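Uncharacterized conserved protein YndB, AHSA1/START domain (Micromonospora chersina, PDB 6V04) is of unknown function but belongs to the START/Bet v1-like proteins, is involved in dynemicin biosynthesis and may act there as a polyketide cyclase or aromatase. Local coordinates at residues W28-D33 and A134-T139; T103-D108 and D128-L133. All coordinates share one frame; numbering follows the deposited sequence.

Contact 1: W28-D33 and A134-T139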
loop_
_atom_site.group_PDB
_atom_site.type_symbol
_atom_site.label_atom_id
_atom_site.label_comp_id
_atom_site.label_asym_id
_atom_site.label_seq_id
_atom_site.Cartn_x
_atom_site.Cartn_y
_atom_site.Cartn_z
ATOM N N TRP A 28 14.830 -15.573 -12.898
ATOM C CA TRP A 28 14.781 -16.088 -11.533
ATOM C C TRP A 28 15.703 -15.298 -10.607
ATOM O O TRP A 28 15.321 -14.960 -9.480
ATOM C CB TRP A 28 15.159 -17.565 -11.510
ATOM C CG TRP A 28 15.119 -18.116 -10.129
ATOM C CD1 TRP A 28 16.181 -18.465 -9.353
ATOM C CD2 TRP A 28 13.948 -18.363 -9.344
ATOM N NE1 TRP A 28 15.746 -18.921 -8.130
ATOM C CE2 TRP A 28 14.379 -18.868 -8.099
ATOM C CE3 TRP A 28 12.576 -18.220 -9.575
ATOM C CZ2 TRP A 28 13.487 -19.236 -7.093
ATOM C CZ3 TRP A 28 11.693 -18.579 -8.568
ATOM C CH2 TRP A 28 12.154 -19.082 -7.346
ATOM N N GLU A 29 16.939 -15.040 -11.043
ATOM C CA GLU A 29 17.841 -14.222 -10.234
ATOM C C GLU A 29 17.254 -12.839 -10.001
ATOM O O GLU A 29 17.312 -12.313 -8.885
ATOM C CB GLU A 29 19.212 -14.117 -10.902
ATOM C CG GLU A 29 20.004 -15.406 -10.879
ATOM C CD GLU A 29 20.188 -15.957 -9.475
ATOM O OE1 GLU A 29 20.625 -15.195 -8.585
ATOM O OE2 GLU A 29 19.877 -17.149 -9.263
ATOM N N ALA A 30 16.651 -12.250 -11.037
ATOM C CA ALA A 30 16.147 -10.885 -10.919
ATOM C C ALA A 30 14.983 -10.783 -9.946
ATOM O O ALA A 30 14.752 -9.706 -9.382
ATOM C CB ALA A 30 15.737 -10.357 -12.295
ATOM N N VAL A 31 14.223 -11.865 -9.741
ATOM C CA VAL A 31 13.095 -11.818 -8.815
ATOM C C VAL A 31 13.405 -12.433 -7.454
ATOM O O VAL A 31 12.514 -12.455 -6.595
ATOM C CB VAL A 31 11.833 -12.480 -9.415
ATOM C CG1 VAL A 31 11.508 -11.870 -10.755
ATOM C CG2 VAL A 31 11.988 -13.998 -9.524
ATOM N N THR A 32 14.652 -12.894 -7.204
ATOM C CA THR A 32 15.020 -13.468 -5.904
ATOM C C THR A 32 16.233 -12.823 -5.243
ATOM O O THR A 32 16.242 -12.685 -4.018
ATOM C CB THR A 32 15.290 -14.979 -6.023
ATOM O OG1 THR A 32 16.301 -15.235 -7.014
ATOM C CG2 THR A 32 14.001 -15.723 -6.354
ATOM N N ASP A 33 17.272 -12.483 -6.000
ATOM C CA ASP A 33 18.463 -11.869 -5.409
ATOM C C ASP A 33 18.079 -10.500 -4.861
ATOM O O ASP A 33 17.646 -9.644 -5.635
ATOM C CB ASP A 33 19.563 -11.745 -6.459
ATOM C CG ASP A 33 20.868 -11.184 -5.898
ATOM O OD1 ASP A 33 20.837 -10.519 -4.849
ATOM O OD2 ASP A 33 21.929 -11.413 -6.524
ATOM N N ALA A 134 10.537 -5.774 -16.484
ATOM C CA ALA A 134 10.931 -5.870 -17.887
ATOM C C ALA A 134 11.937 -4.787 -18.254
ATOM O O ALA A 134 12.887 -5.046 -18.998
ATOM C CB ALA A 134 9.695 -5.785 -18.784
ATOM N N ARG A 135 11.739 -3.571 -17.743
ATOM C CA ARG A 135 12.676 -2.479 -18.009
ATOM C C ARG A 135 14.064 -2.802 -17.467
ATOM O O ARG A 135 15.077 -2.581 -18.141
ATOM C CB ARG A 135 12.154 -1.193 -17.378
ATOM C CG ARG A 135 11.052 -0.495 -18.144
ATOM C CD ARG A 135 10.635 0.775 -17.411
ATOM N NE ARG A 135 11.750 1.710 -17.235
ATOM C CZ ARG A 135 11.896 2.864 -17.886
ATOM N NH1 ARG A 135 10.996 3.271 -18.772
ATOM N NH2 ARG A 135 12.954 3.624 -17.640
ATOM N N TYR A 136 14.123 -3.304 -16.234
ATOM C CA TYR A 136 15.395 -3.640 -15.606
ATOM C C TYR A 136 16.118 -4.752 -16.357
ATOM O O TYR A 136 17.340 -4.687 -16.549
ATOM C CB TYR A 136 15.151 -4.025 -14.145
ATOM C CG TYR A 136 16.337 -4.691 -13.496
ATOM C CD1 TYR A 136 17.507 -3.992 -13.257
ATOM C CD2 TYR A 136 16.276 -6.024 -13.110
ATOM C CE1 TYR A 136 18.606 -4.611 -12.674
ATOM C CE2 TYR A 136 17.359 -6.653 -12.528
ATOM C CZ TYR A 136 18.515 -5.944 -12.300
ATOM O OH TYR A 136 19.591 -6.585 -11.720
ATOM N N LEU A 137 15.384 -5.784 -16.795
ATOM C CA LEU A 137 16.005 -6.850 -17.578
ATOM C C LEU A 137 16.514 -6.339 -18.918
ATOM O O LEU A 137 17.546 -6.810 -19.412
ATOM C CB LEU A 137 15.006 -7.990 -17.789
ATOM C CG LEU A 137 14.666 -8.790 -16.533
ATOM C CD1 LEU A 137 13.486 -9.699 -16.787
ATOM C CD2 LEU A 137 15.881 -9.601 -16.101
ATOM N N GLU A 138 15.815 -5.373 -19.515
ATOM C CA GLU A 138 16.209 -4.860 -20.823
ATOM C C GLU A 138 17.476 -4.017 -20.739
ATOM O O GLU A 138 18.401 -4.191 -21.543
ATOM C CB GLU A 138 15.061 -4.041 -21.414
ATOM C CG GLU A 138 15.328 -3.474 -22.796
ATOM C CD GLU A 138 14.228 -2.539 -23.259
ATOM O OE1 GLU A 138 13.243 -2.362 -22.512
ATOM O OE2 GLU A 138 14.352 -1.975 -24.367
ATOM N N THR A 139 17.534 -3.091 -19.780
ATOM C CA THR A 139 18.579 -2.075 -19.763
ATOM C C THR A 139 19.643 -2.291 -18.698
ATOM O O THR A 139 20.739 -1.732 -18.830
ATOM C CB THR A 139 17.967 -0.686 -19.536
ATOM O OG1 THR A 139 17.528 -0.573 -18.179
ATOM C CG2 THR A 139 16.784 -0.463 -20.469
#

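Contact 2: T103-D108 and D128-L133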
loop_
_atom_site.group_PDB
_atom_site.type_symbol
_atom_site.label_atom_id
_atom_site.label_comp_id
_atom_site.label_asym_id
_atom_site.label_seq_id
_atom_site.Cartn_x
_atom_site.Cartn_y
_atom_site.Cartn_z
ATOM N N THR A 103 10.651 -15.752 -21.621
ATOM C CA THR A 103 10.210 -16.232 -20.322
ATOM C C THR A 103 8.945 -15.486 -19.932
ATOM O O THR A 103 8.853 -14.271 -20.117
ATOM C CB THR A 103 11.284 -16.010 -19.251
ATOM O OG1 THR A 103 12.422 -16.834 -19.535
ATOM C CG2 THR A 103 10.738 -16.357 -17.862
ATOM N N THR A 104 7.962 -16.210 -19.402
ATOM C CA THR A 104 6.751 -15.579 -18.903
ATOM C C THR A 104 6.739 -15.642 -17.385
ATOM O O THR A 104 6.955 -16.711 -16.803
ATOM C CB THR A 104 5.499 -16.251 -19.463
ATOM O OG1 THR A 104 5.494 -16.143 -20.892
ATOM C CG2 THR A 104 4.251 -15.591 -18.899
ATOM N N LEU A 105 6.477 -14.503 -16.755
ATOM C CA LEU A 105 6.198 -14.439 -15.328
ATOM C C LEU A 105 4.700 -14.232 -15.155
ATOM O O LEU A 105 4.135 -13.282 -15.704
ATOM C CB LEU A 105 6.976 -13.306 -14.658
ATOM C CG LEU A 105 6.519 -12.899 -13.255
ATOM C CD1 LEU A 105 6.843 -13.976 -12.267
ATOM C CD2 LEU A 105 7.175 -11.583 -12.840
ATOM N N THR A 106 4.065 -15.116 -14.394
ATOM C CA THR A 106 2.651 -15.011 -14.070
ATOM C C THR A 106 2.512 -14.682 -12.592
ATOM O O THR A 106 3.045 -15.404 -11.743
ATOM C CB THR A 106 1.919 -16.321 -14.390
ATOM O OG1 THR A 106 2.098 -16.647 -15.771
ATOM C CG2 THR A 106 0.427 -16.211 -14.089
ATOM N N VAL A 107 1.793 -13.603 -12.289
ATOM C CA VAL A 107 1.531 -13.181 -10.920
ATOM C C VAL A 107 0.079 -13.471 -10.592
ATOM O O VAL A 107 -0.825 -13.030 -11.311
ATOM C CB VAL A 107 1.818 -11.688 -10.710
ATOM C CG1 VAL A 107 1.453 -11.293 -9.276
ATOM C CG2 VAL A 107 3.277 -11.372 -11.016
ATOM N N ASP A 108 -0.137 -14.211 -9.506
ATOM C CA ASP A 108 -1.446 -14.434 -8.913
ATOM C C ASP A 108 -1.529 -13.688 -7.590
ATOM O O ASP A 108 -0.601 -13.757 -6.784
ATOM C CB ASP A 108 -1.677 -15.918 -8.635
ATOM C CG ASP A 108 -1.762 -16.752 -9.886
ATOM O OD1 ASP A 108 -2.635 -16.472 -10.728
ATOM O OD2 ASP A 108 -0.960 -17.704 -10.008
ATOM N N ASP A 128 2.283 -2.370 -13.225
ATOM C CA ASP A 128 3.405 -1.462 -13.015
ATOM C C ASP A 128 4.647 -2.231 -12.579
ATOM O O ASP A 128 5.739 -2.041 -13.126
ATOM C CB ASP A 128 2.977 -0.408 -11.987
ATOM C CG ASP A 128 4.110 0.474 -11.523
ATOM O OD1 ASP A 128 4.916 0.015 -10.696
ATOM O OD2 ASP A 128 4.167 1.636 -11.971
ATOM N N PHE A 129 4.492 -3.146 -11.624
ATOM C CA PHE A 129 5.652 -3.877 -11.133
ATOM C C PHE A 129 6.257 -4.767 -12.216
ATOM O O PHE A 129 7.480 -4.805 -12.373
ATOM C CB PHE A 129 5.268 -4.701 -9.903
ATOM C CG PHE A 129 5.252 -3.914 -8.613
ATOM C CD1 PHE A 129 6.279 -3.022 -8.296
ATOM C CD2 PHE A 129 4.216 -4.074 -7.717
ATOM C CE1 PHE A 129 6.265 -2.324 -7.110
ATOM C CE2 PHE A 129 4.199 -3.371 -6.523
ATOM C CZ PHE A 129 5.227 -2.495 -6.224
ATOM N N VAL A 130 5.433 -5.495 -12.982
ATOM C CA VAL A 130 6.039 -6.345 -14.005
ATOM C C VAL A 130 6.600 -5.494 -15.139
ATOM O O VAL A 130 7.578 -5.881 -15.789
ATOM C CB VAL A 130 5.064 -7.429 -14.519
ATOM C CG1 VAL A 130 4.604 -8.292 -13.354
ATOM C CG2 VAL A 130 3.866 -6.850 -15.273
ATOM N N GLY A 131 6.060 -4.289 -15.353
ATOM C CA GLY A 131 6.662 -3.393 -16.321
ATOM C C GLY A 131 8.033 -2.917 -15.888
ATOM O O GLY A 131 8.919 -2.718 -16.726
ATOM N N ARG A 132 8.235 -2.749 -14.577
ATOM C CA ARG A 132 9.548 -2.353 -14.077
ATOM C C ARG A 132 10.530 -3.516 -14.156
ATOM O O ARG A 132 11.701 -3.323 -14.497
ATOM C CB ARG A 132 9.428 -1.820 -12.641
ATOM C CG ARG A 132 8.640 -0.517 -12.561
ATOM C CD ARG A 132 8.444 0.039 -11.159
ATOM N NE ARG A 132 7.417 1.070 -11.217
ATOM C CZ ARG A 132 7.628 2.333 -11.577
ATOM N NH1 ARG A 132 8.854 2.764 -11.867
ATOM N NH2 ARG A 132 6.603 3.162 -11.634
ATOM N N LEU A 133 10.067 -4.742 -13.886
ATOM C CA LEU A 133 10.929 -5.901 -14.081
ATOM C C LEU A 133 11.437 -5.953 -15.513
ATOM O O LEU A 133 12.630 -6.161 -15.755
ATOM C CB LEU A 133 10.182 -7.194 -13.733
ATOM C CG LEU A 133 10.964 -8.475 -14.024
ATOM C CD1 LEU A 133 12.244 -8.552 -13.205
ATOM C CD2 LEU A 133 10.073 -9.671 -13.721
#

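Contact 1: W28-D33 and A134-T139
Across segments 28-33 and 134-139 the closest CA atoms are those of Ala30 and Leu137, 7.8 Å apart. Ala30 is the one residue of 28-33 that reaches across. Its methyl points toward the other helix and meets two side chains there. Ala30 CB lies 3.9 Å from Leu137 CD2 and 4.1 Å from Tyr136 CE2. Both contacts are apolar, and the surface buried is small, 93 Å² in all.

The Tyr136 ring does not lay a face on Ala30. The methyl sits at the ring edge, near the ring plane, on the CE2 side. Tyr136 has CG anti to its backbone N (chi1 167°), which carries the ring toward helix 24-32. Leu137 starts differently: its CG is anti to the carbonyl carbon, and the CD2 branch comes nearer to Ala30 than the direction of CB would suggest. Leu137 also rests on Glu26 and Val27 of helix 24-32, about one turn before Ala30.

This is helix-on-helix packing in the N-terminal START/Bet v1-like domain. Here the short helix 24-32 meets the C-terminal end of the long helix 116-139. The polar end of Tyr136 looks beyond the contact: its OH is hydrogen-bonded to Arg36 NH1, while its side chain also touches Gln39 of helix 34-40.

Within 28-33, Thr32 OG1 donates to Trp28 O at 2.7 Å, tilted 35° from the carbonyl plane. Thr32 CG2 lies over one face of the Trp28 ring, 3.6 Å above the plane and offset toward the rim. The Ala30 carbonyl accepts from Trp40 NE1, a further tie between helices 24-32 and 34-40.

Contact 2: T103-D108 and D128-L133
The long helix 116-139 of the N-terminal START/Bet v1-like domain packs here against strand 103-110 of the antiparallel sheet. The strand and helix segments run nearly antiparallel, at 157°, with their axes 10.7 Å apart at closest approach. Leu105 and Val130 mark the register.

The interface is apolar, and all four touching residues are buried. Leu105 and Val107, two residues apart on the strand, both point toward the helix, whereas Thr106 between them points away. Leu105 CD2 makes the closest approach, 3.6 Å from Leu133 CD2. The two leucine side chains cross obliquely and meet through one methyl each. Leu105 sets CG anti to its backbone N, an arrangement in which CD2 meets Leu133 CD2. Leu105 CD2 also lies 4.2 Å from Val130 CG1. Val130 CG1 is in turn 4.1 Å from Val107 CG2. The side chains of Val107 and Val130 lie alongside each other, pointing opposite ways. Around them, Val130 also touches Val16 and Val18 of strand 14-20, and Leu105 and Val107 both touch Trp94 of strand 90-98.

Elsewhere on the helix, Arg132 grips Asp128 side-on, one turn earlier, in a salt bridge. Arg132 NE donates to Asp128 OD1 at 2.8 Å, nearly straight at 168°. Arg132 NH2 reaches the syn lone pair of Asp128 OD2 at 2.9 Å, on a more bent path of 145°. The two bonds hold the guanidinium and limit the rotation of the Asp128 carboxylate.

A long helix at the end of the domain, laid on a curved antiparallel sheet, with aliphatic side chains between them, is the helix-grip arrangement of the START/Bet v1-like fold.

Overall arrangement
Contacts 1 and 2 use successive parts of helix 116-139. Their centres are 10 Å apart. Residues 128-133 pack on the sheet, and 134-139 pack on helix 24-32. Leu133 joins the two: Leu133 CD2 is 4.0 Å from Val31 CG1, and Leu133 CD1 is 4.0 Å from Ala30 CB. The long helix thus has packing to both the sheet and the short helix in one continuous apolar region. Along the chain, contact 2 is nested within the loop closed by contact 1. Both lie away from the magnesium-binding residue Gln149. They sit on the same side of the chain's centre, within one domain.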